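Local coordinates for tyrosine recombinase XerH (Helicobacter pylori, PDB 5JJV) that catalyses site-specific cutting and rejoining of DNA strands through a tyrosine nucleophile, recombining difH sites during chromosome segregation, at a contact of chain A with DNA and the interface of chains A and B. Coordinates in Å, arbitrary orientation; residue numbers count along the deposited sequence, not the author numbering. Chains: chain A/B, Tyrosine recombinase XerH.

Contact 1: a contact of chain A with DNA. Residues chain A 130-131, 134, 159. With nucleotides of chain C.
Two basic side chains converge from different sides on the 5'-phosphate of DA4 of chain C, while a neighbouring isoleucine turns toward the bases. A:Arg130 comes tip first. Its CG stands anti to the backbone N (chi1 173°) and the chain runs extended as far as NE; a turn about the last torsion then presents the guanidinium end-on to the phosphate, with the phosphorus lying at its edge, in plane. NH1 donates to OP2 of DA4 at 2.9 Å, and NH2 donates to OP1 of DA4 at 2.5 Å, a charged pair as well. Both bonds are nearly straight, 166° at the hydrogen. This two-nitrogen fork suits arginine, whose paired N-H groups match the two non-bridging oxygens and fix the rotation of the guanidinium. A:Leu134 backs it: CD1 lies over one face, offset toward the rim and 3.6 Å above the plane.

A:Lys159 approaches on its own. Its chain bends at chi2 (-70°) and then straightens, carrying NZ to OP1 of DA4 at 3.2 Å. OP1 therefore accepts from arginine and lysine together, and the two positive charges would be expected to offset the phosphate charge.

A:Ile131 faces the base edges. Its CG2 touches C8 of DG5 at 3.7 Å, and its CD1 lies 3.8 Å from C8 of DA4, so the branched side chain spans two successive purines on their major-groove side. Such apolar contact probably senses shape rather than forming base-specific bonds. One water links the isoleucine carbonyl to DG5, pairing with A:Ile131 O at 3.1 Å and with OP2 of DG5 at 2.7 Å.

Within the SAM-like, core-binding part of this tyrosine recombinase, A:Arg130, A:Ile131 and A:Leu134 belong to helix 123-143, which turns A:Ile131 toward the major-groove edges of the bases while A:Arg130 holds the backbone; A:Lys159 joins from a loop farther along the chain.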
ATOM      1  N   ARG A 130      13.025  18.266  -1.382  1.00 57.88           N
ATOM      2  CA  ARG A 130      13.183  17.124  -0.492  1.00 55.12           C
ATOM      3  C   ARG A 130      13.947  15.989  -1.165  1.00 57.54           C
ATOM      4  O   ARG A 130      14.851  15.404  -0.568  1.00 61.81           O
ATOM      5  CB  ARG A 130      11.818  16.631  -0.017  1.00 50.69           C
ATOM      6  CG  ARG A 130      11.871  15.348   0.791  1.00 50.81           C
ATOM      7  CD  ARG A 130      10.480  14.898   1.185  1.00 47.70           C
ATOM      8  NE  ARG A 130      10.488  13.585   1.821  1.00 49.03           N
ATOM      9  CZ  ARG A 130      10.367  12.438   1.160  1.00 48.64           C
ATOM     10  NH1 ARG A 130      10.224  12.443  -0.158  1.00 50.91           N
ATOM     11  NH2 ARG A 130      10.387  11.287   1.817  1.00 47.78           N
ATOM     12  N   ILE A 131      13.579  15.682  -2.407  1.00 52.13           N
ATOM     13  CA  ILE A 131      14.253  14.638  -3.173  1.00 50.23           C
ATOM     14  C   ILE A 131      15.733  14.969  -3.362  1.00 50.65           C
ATOM     15  O   ILE A 131      16.592  14.092  -3.265  1.00 54.33           O
ATOM     16  CB  ILE A 131      13.586  14.429  -4.549  1.00 48.25           C
ATOM     17  CG1 ILE A 131      12.197  13.813  -4.375  1.00 46.13           C
ATOM     18  CG2 ILE A 131      14.444  13.538  -5.437  1.00 44.14           C
ATOM     19  CD1 ILE A 131      12.213  12.439  -3.744  1.00 48.26           C
ATOM     20  N   LEU A 134      17.443  14.315  -0.063  1.00 51.22           N
ATOM     21  CA  LEU A 134      17.547  12.875   0.148  1.00 53.71           C
ATOM     22  C   LEU A 134      18.729  12.292  -0.618  1.00 56.81           C
ATOM     23  O   LEU A 134      19.478  11.475  -0.087  1.00 59.79           O
ATOM     24  CB  LEU A 134      16.253  12.172  -0.272  1.00 51.45           C
ATOM     25  CG  LEU A 134      15.024  12.422   0.603  1.00 54.44           C
ATOM     26  CD1 LEU A 134      13.798  11.721   0.036  1.00 52.58           C
ATOM     27  CD2 LEU A 134      15.286  11.979   2.033  1.00 57.58           C
ATOM     28  N   LYS A 159      10.300  11.558   6.389  1.00 66.27           N
ATOM     29  CA  LYS A 159       8.961  10.995   6.246  1.00 64.12           C
ATOM     30  C   LYS A 159       7.895  11.840   6.937  1.00 68.88           C
ATOM     31  O   LYS A 159       6.714  11.751   6.607  1.00 68.95           O
ATOM     32  CB  LYS A 159       8.923   9.571   6.808  1.00 61.75           C
ATOM     33  CG  LYS A 159       9.770   8.567   6.044  1.00 62.60           C
ATOM     34  CD  LYS A 159       9.177   8.277   4.677  1.00 64.74           C
ATOM     35  CE  LYS A 159       9.928   7.158   3.974  1.00 67.58           C
ATOM     36  NZ  LYS A 159       9.318   6.830   2.655  1.00 70.89           N
TER
ATOM     37  P    DC C   3       4.004   6.446   0.391  1.00119.86           P
ATOM     38  OP1  DC C   3       3.635   6.169   1.797  1.00125.16           O
ATOM     39  OP2  DC C   3       3.341   7.540  -0.353  1.00113.92           O
ATOM     40  O5'  DC C   3       5.577   6.708   0.316  1.00 96.95           O
ATOM     41  C5'  DC C   3       6.125   7.411  -0.788  1.00 91.81           C
ATOM     42  C4'  DC C   3       7.232   6.606  -1.440  1.00 90.24           C
ATOM     43  O4'  DC C   3       6.710   5.930  -2.593  1.00 92.63           O
ATOM     44  C3'  DC C   3       8.391   7.435  -1.959  1.00 84.67           C
ATOM     45  O3'  DC C   3       9.378   7.542  -0.946  1.00 85.16           O
ATOM     46  C2'  DC C   3       8.906   6.636  -3.166  1.00 85.15           C
ATOM     47  C1'  DC C   3       7.753   5.680  -3.504  1.00 90.39           C
ATOM     48  N1   DC C   3       7.210   5.840  -4.889  1.00 90.57           N
ATOM     49  C2   DC C   3       7.928   5.348  -5.983  1.00 93.07           C
ATOM     50  O2   DC C   3       9.020   4.795  -5.790  1.00 92.67           O
ATOM     51  N3   DC C   3       7.410   5.494  -7.228  1.00 95.22           N
ATOM     52  C4   DC C   3       6.228   6.095  -7.394  1.00 93.35           C
ATOM     53  N4   DC C   3       5.757   6.217  -8.640  1.00 93.69           N
ATOM     54  C5   DC C   3       5.481   6.598  -6.291  1.00 90.22           C
ATOM     55  C6   DC C   3       6.002   6.449  -5.070  1.00 89.32           C
ATOM     56  P    DA C   4      10.219   8.897  -0.767  1.00 62.99           P
ATOM     57  OP1  DA C   4      10.504   9.048   0.678  1.00 64.07           O
ATOM     58  OP2  DA C   4       9.516   9.978  -1.489  1.00 63.09           O
ATOM     59  O5'  DA C   4      11.584   8.593  -1.539  1.00 55.96           O
ATOM     60  C5'  DA C   4      12.347   7.449  -1.189  1.00 58.72           C
ATOM     61  C4'  DA C   4      13.244   7.020  -2.334  1.00 60.08           C
ATOM     62  O4'  DA C   4      12.443   6.800  -3.522  1.00 62.66           O
ATOM     63  C3'  DA C   4      14.318   8.024  -2.732  1.00 59.07           C
ATOM     64  O3'  DA C   4      15.488   7.331  -3.145  1.00 59.22           O
ATOM     65  C2'  DA C   4      13.670   8.781  -3.889  1.00 57.94           C
ATOM     66  C1'  DA C   4      12.828   7.694  -4.548  1.00 61.67           C
ATOM     67  N9   DA C   4      11.614   8.199  -5.181  1.00 66.60           N
ATOM     68  C8   DA C   4      10.713   9.078  -4.646  1.00 69.26           C
ATOM     69  N7   DA C   4       9.703   9.348  -5.438  1.00 68.39           N
ATOM     70  C5   DA C   4       9.955   8.592  -6.570  1.00 70.28           C
ATOM     71  C6   DA C   4       9.257   8.436  -7.783  1.00 72.90           C
ATOM     72  N6   DA C   4       8.110   9.067  -8.058  1.00 71.28           N
ATOM     73  N1   DA C   4       9.784   7.604  -8.706  1.00 74.42           N
ATOM     74  C2   DA C   4      10.932   6.975  -8.428  1.00 72.13           C
ATOM     75  N3   DA C   4      11.677   7.041  -7.326  1.00 69.66           N
ATOM     76  C4   DA C   4      11.129   7.875  -6.427  1.00 69.22           C
ATOM     77  P    DG C   5      16.828   8.137  -3.508  1.00 60.60           P
ATOM     78  OP1  DG C   5      17.959   7.191  -3.361  1.00 69.61           O
ATOM     79  OP2  DG C   5      16.815   9.411  -2.753  1.00 55.36           O
ATOM     80  O5'  DG C   5      16.661   8.469  -5.061  1.00 57.57           O
ATOM     81  C5'  DG C   5      16.524   7.407  -5.987  1.00 59.77           C
ATOM     82  C4'  DG C   5      16.194   7.928  -7.373  1.00 60.47           C
ATOM     83  O4'  DG C   5      14.806   8.307  -7.441  1.00 60.41           O
ATOM     84  C3'  DG C   5      16.989   9.160  -7.822  1.00 55.22           C
ATOM     85  O3'  DG C   5      17.884   8.785  -8.872  1.00 59.02           O
ATOM     86  C2'  DG C   5      15.911  10.154  -8.302  1.00 50.82           C
ATOM     87  C1'  DG C   5      14.681   9.271  -8.445  1.00 58.16           C
ATOM     88  N9   DG C   5      13.418   9.979  -8.263  1.00 61.90           N
ATOM     89  C8   DG C   5      12.978  10.618  -7.129  1.00 58.90           C
ATOM     90  N7   DG C   5      11.801  11.165  -7.266  1.00 54.58           N
ATOM     91  C5   DG C   5      11.437  10.865  -8.574  1.00 58.71           C
ATOM     92  C6   DG C   5      10.262  11.193  -9.294  1.00 54.49           C
ATOM     93  O6   DG C   5       9.276  11.835  -8.906  1.00 50.66           O
ATOM     94  N1   DG C   5      10.300  10.692 -10.593  1.00 52.36           N
ATOM     95  C2   DG C   5      11.340   9.970 -11.128  1.00 54.26           C
ATOM     96  N2   DG C   5      11.196   9.574 -12.399  1.00 52.30           N
ATOM     97  N3   DG C   5      12.443   9.657 -10.465  1.00 59.83           N
ATOM     98  C4   DG C   5      12.423  10.135  -9.198  1.00 60.53           C
TER
HETATM   99  O   HOH W   1      17.130  11.345  -4.608  1.00 51.77           O

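Contact 2: the interface of chains A and B. Residues chain A 167-172; chain B 241-245.
A loop of chain A, residues 167 to 172, crosses the turn of chain B that runs from the 3-10 helix 240-242, which begins with the catalytic lysine B:Lys240, into strand 244-250. The patch is part of a protomer-protomer interface in the deposited four-subunit assembly, which fits the tetrameric synapse typical of tyrosine recombinases. The main anchor is main chain to main chain: A:Gly169 N donates to the carbonyl oxygen B:Asp242 O at 3.0 Å. The donor stands above the carbonyl plane, 48° out of it, and the bond is bent to 145° at the hydrogen. Glycine suits this place because it readily adopts the positive phi found here.

Beside it, A:Asn170 holds its amide in the crowded position between backbone N and carbonyl carbon (chi1 60°). From there OD1 receives a weak but straight bond from B:Tyr244 N at 3.5 Å, so a side-chain oxygen may partly satisfy the N-H at the start of the strand.

B:Tyr244 does most of the apolar work. Its ring offers one face to the loop backbone, with A:Lys171 CA 3.9 Å from the ring centroid in a CH-pi contact, offset toward the rim. The lysine and tyrosine side chains lie alongside each other, pointing the same way, so the lysine stem runs over the rim of the same face, near CE1. A flat, broad tyrosine suits a backbone C-H lying over its face, and lysine supplies a long hydrocarbon stem. A:Leu172 instead slides past the tyrosine in the opposite direction, setting CG against the tyrosine CB and CD1 against the backbone of B:Arg245. Along the lysine stem, the nearest approach to the ring is A:Lys171 CG to B:Tyr244 CE1, at 3.6 Å.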
ATOM      1  N   SER A 167      -0.585  11.571  -3.789  1.00127.92           N
ATOM      2  CA  SER A 167      -1.927  12.022  -3.397  1.00131.65           C
ATOM      3  C   SER A 167      -1.904  13.335  -2.607  1.00137.01           C
ATOM      4  O   SER A 167      -2.955  13.884  -2.278  1.00139.48           O
ATOM      5  CB  SER A 167      -2.661  10.943  -2.592  1.00135.72           C
ATOM      6  OG  SER A 167      -2.131  10.826  -1.282  1.00141.01           O
ATOM      7  N   ALA A 168      -0.709  13.840  -2.313  1.00140.23           N
ATOM      8  CA  ALA A 168      -0.560  15.103  -1.602  1.00141.29           C
ATOM      9  C   ALA A 168      -0.070  16.189  -2.552  1.00137.57           C
ATOM     10  O   ALA A 168       1.108  16.232  -2.908  1.00137.82           O
ATOM     11  CB  ALA A 168       0.396  14.947  -0.430  1.00145.89           C
ATOM     12  N   GLY A 169      -0.981  17.064  -2.961  1.00132.10           N
ATOM     13  CA  GLY A 169      -0.660  18.087  -3.938  1.00127.84           C
ATOM     14  C   GLY A 169      -0.649  17.505  -5.336  1.00119.38           C
ATOM     15  O   GLY A 169      -0.115  18.105  -6.269  1.00119.73           O
ATOM     16  N   ASN A 170      -1.243  16.323  -5.478  1.00111.95           N
ATOM     17  CA  ASN A 170      -1.331  15.649  -6.768  1.00101.87           C
ATOM     18  C   ASN A 170      -2.352  16.320  -7.680  1.00 89.29           C
ATOM     19  O   ASN A 170      -3.357  15.719  -8.058  1.00 87.98           O
ATOM     20  CB  ASN A 170      -1.687  14.172  -6.573  1.00105.81           C
ATOM     21  CG  ASN A 170      -3.017  13.979  -5.865  1.00110.03           C
ATOM     22  OD1 ASN A 170      -3.470  14.847  -5.120  1.00113.03           O
ATOM     23  ND2 ASN A 170      -3.651  12.837  -6.102  1.00110.87           N
ATOM     24  N   LYS A 171      -2.080  17.574  -8.026  1.00 79.82           N
ATOM     25  CA  LYS A 171      -2.988  18.375  -8.838  1.00 74.13           C
ATOM     26  C   LYS A 171      -3.396  17.645 -10.112  1.00 69.39           C
ATOM     27  O   LYS A 171      -2.550  17.326 -10.951  1.00 67.48           O
ATOM     28  CB  LYS A 171      -2.339  19.717  -9.187  1.00 72.22           C
ATOM     29  CG  LYS A 171      -1.740  20.437  -7.991  1.00 75.09           C
ATOM     30  CD  LYS A 171      -0.990  21.694  -8.402  1.00 78.33           C
ATOM     31  CE  LYS A 171      -1.927  22.743  -8.971  1.00 79.79           C
ATOM     32  NZ  LYS A 171      -1.226  24.034  -9.208  1.00 85.87           N
ATOM     33  N   LEU A 172      -4.689  17.355 -10.234  1.00 65.57           N
ATOM     34  CA  LEU A 172      -5.228  16.762 -11.451  1.00 60.13           C
ATOM     35  C   LEU A 172      -4.873  17.653 -12.631  1.00 56.31           C
ATOM     36  O   LEU A 172      -5.078  18.866 -12.576  1.00 58.21           O
ATOM     37  CB  LEU A 172      -6.742  16.575 -11.349  1.00 57.48           C
ATOM     38  CG  LEU A 172      -7.233  15.537 -10.338  1.00 56.98           C
ATOM     39  CD1 LEU A 172      -8.752  15.501 -10.297  1.00 57.78           C
ATOM     40  CD2 LEU A 172      -6.673  14.162 -10.668  1.00 54.73           C
TER
ATOM     41  N   GLY B 241      -5.865  17.816   2.963  1.00 53.69           N
ATOM     42  CA  GLY B 241      -4.540  17.277   2.721  1.00 53.14           C
ATOM     43  C   GLY B 241      -4.087  17.553   1.300  1.00 52.93           C
ATOM     44  O   GLY B 241      -3.215  16.860   0.772  1.00 54.66           O
ATOM     45  N   ASP B 242      -4.695  18.567   0.687  1.00 54.63           N
ATOM     46  CA  ASP B 242      -4.374  18.983  -0.676  1.00 60.31           C
ATOM     47  C   ASP B 242      -4.587  17.859  -1.689  1.00 62.88           C
ATOM     48  O   ASP B 242      -3.902  17.793  -2.711  1.00 65.54           O
ATOM     49  CB  ASP B 242      -2.934  19.497  -0.748  1.00 60.73           C
ATOM     50  CG  ASP B 242      -2.696  20.674   0.177  1.00 67.77           C
ATOM     51  OD1 ASP B 242      -3.516  21.615   0.163  1.00 70.89           O
ATOM     52  OD2 ASP B 242      -1.697  20.653   0.928  1.00 67.56           O
ATOM     53  N   LYS B 243      -5.541  16.980  -1.396  1.00 60.24           N
ATOM     54  CA  LYS B 243      -5.904  15.899  -2.305  1.00 62.22           C
ATOM     55  C   LYS B 243      -6.924  16.395  -3.322  1.00 57.69           C
ATOM     56  O   LYS B 243      -7.995  16.875  -2.953  1.00 54.55           O
ATOM     57  CB  LYS B 243      -6.473  14.704  -1.534  1.00 64.99           C
ATOM     58  CG  LYS B 243      -5.578  14.178  -0.424  1.00 73.82           C
ATOM     59  CD  LYS B 243      -6.331  13.182   0.448  1.00 76.94           C
ATOM     60  CE  LYS B 243      -5.476  12.682   1.603  1.00 78.85           C
ATOM     61  NZ  LYS B 243      -4.358  11.814   1.138  1.00 81.81           N
ATOM     62  N   TYR B 244      -6.592  16.282  -4.603  1.00 60.11           N
ATOM     63  CA  TYR B 244      -7.493  16.746  -5.650  1.00 56.27           C
ATOM     64  C   TYR B 244      -8.428  15.642  -6.124  1.00 53.03           C
ATOM     65  O   TYR B 244      -8.037  14.480  -6.229  1.00 53.01           O
ATOM     66  CB  TYR B 244      -6.700  17.301  -6.834  1.00 58.18           C
ATOM     67  CG  TYR B 244      -6.124  18.672  -6.579  1.00 64.05           C
ATOM     68  CD1 TYR B 244      -4.928  18.827  -5.892  1.00 64.89           C
ATOM     69  CD2 TYR B 244      -6.778  19.813  -7.024  1.00 63.34           C
ATOM     70  CE1 TYR B 244      -4.398  20.080  -5.655  1.00 66.34           C
ATOM     71  CE2 TYR B 244      -6.256  21.070  -6.793  1.00 63.05           C
ATOM     72  CZ  TYR B 244      -5.066  21.198  -6.109  1.00 66.61           C
ATOM     73  OH  TYR B 244      -4.544  22.451  -5.878  1.00 71.43           O
ATOM     74  N   ARG B 245      -9.669  16.022  -6.406  1.00 49.39           N
ATOM     75  CA  ARG B 245     -10.651  15.092  -6.938  1.00 50.30           C
ATOM     76  C   ARG B 245     -11.703  15.850  -7.736  1.00 50.23           C
ATOM     77  O   ARG B 245     -11.922  17.041  -7.516  1.00 50.87           O
ATOM     78  CB  ARG B 245     -11.312  14.291  -5.814  1.00 48.68           C
ATOM     79  CG  ARG B 245     -12.275  15.095  -4.956  1.00 46.67           C
ATOM     80  CD  ARG B 245     -12.928  14.225  -3.893  1.00 49.84           C
ATOM     81  NE  ARG B 245     -14.006  14.923  -3.199  1.00 50.16           N
ATOM     82  CZ  ARG B 245     -13.834  15.676  -2.118  1.00 54.50           C
ATOM     83  NH1 ARG B 245     -14.871  16.275  -1.552  1.00 52.87           N
ATOM     84  NH2 ARG B 245     -12.620  15.831  -1.604  1.00 55.72           N
TER

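The centres of contact 1 and contact 2 lie about 19 Å apart, and they share no residue. Chain A nevertheless connects them: the loop stretch after helix 123-143 supplies A:Lys159 to contact 1 and, a few residues on, the segment 167-172 to contact 2, before helix 178-190 begins. One connecting stretch thus meets both the DNA backbone and a second recombinase subunit. The centre of contact 1 is about 25 Å, and that of contact 2 about 22 Å, from A:Arg214, so neither forms that active centre. DNA grip and subunit contact may be coupled in the four-subunit assembly, with contact 2 possibly influencing the neighbour's lysine-bearing turn.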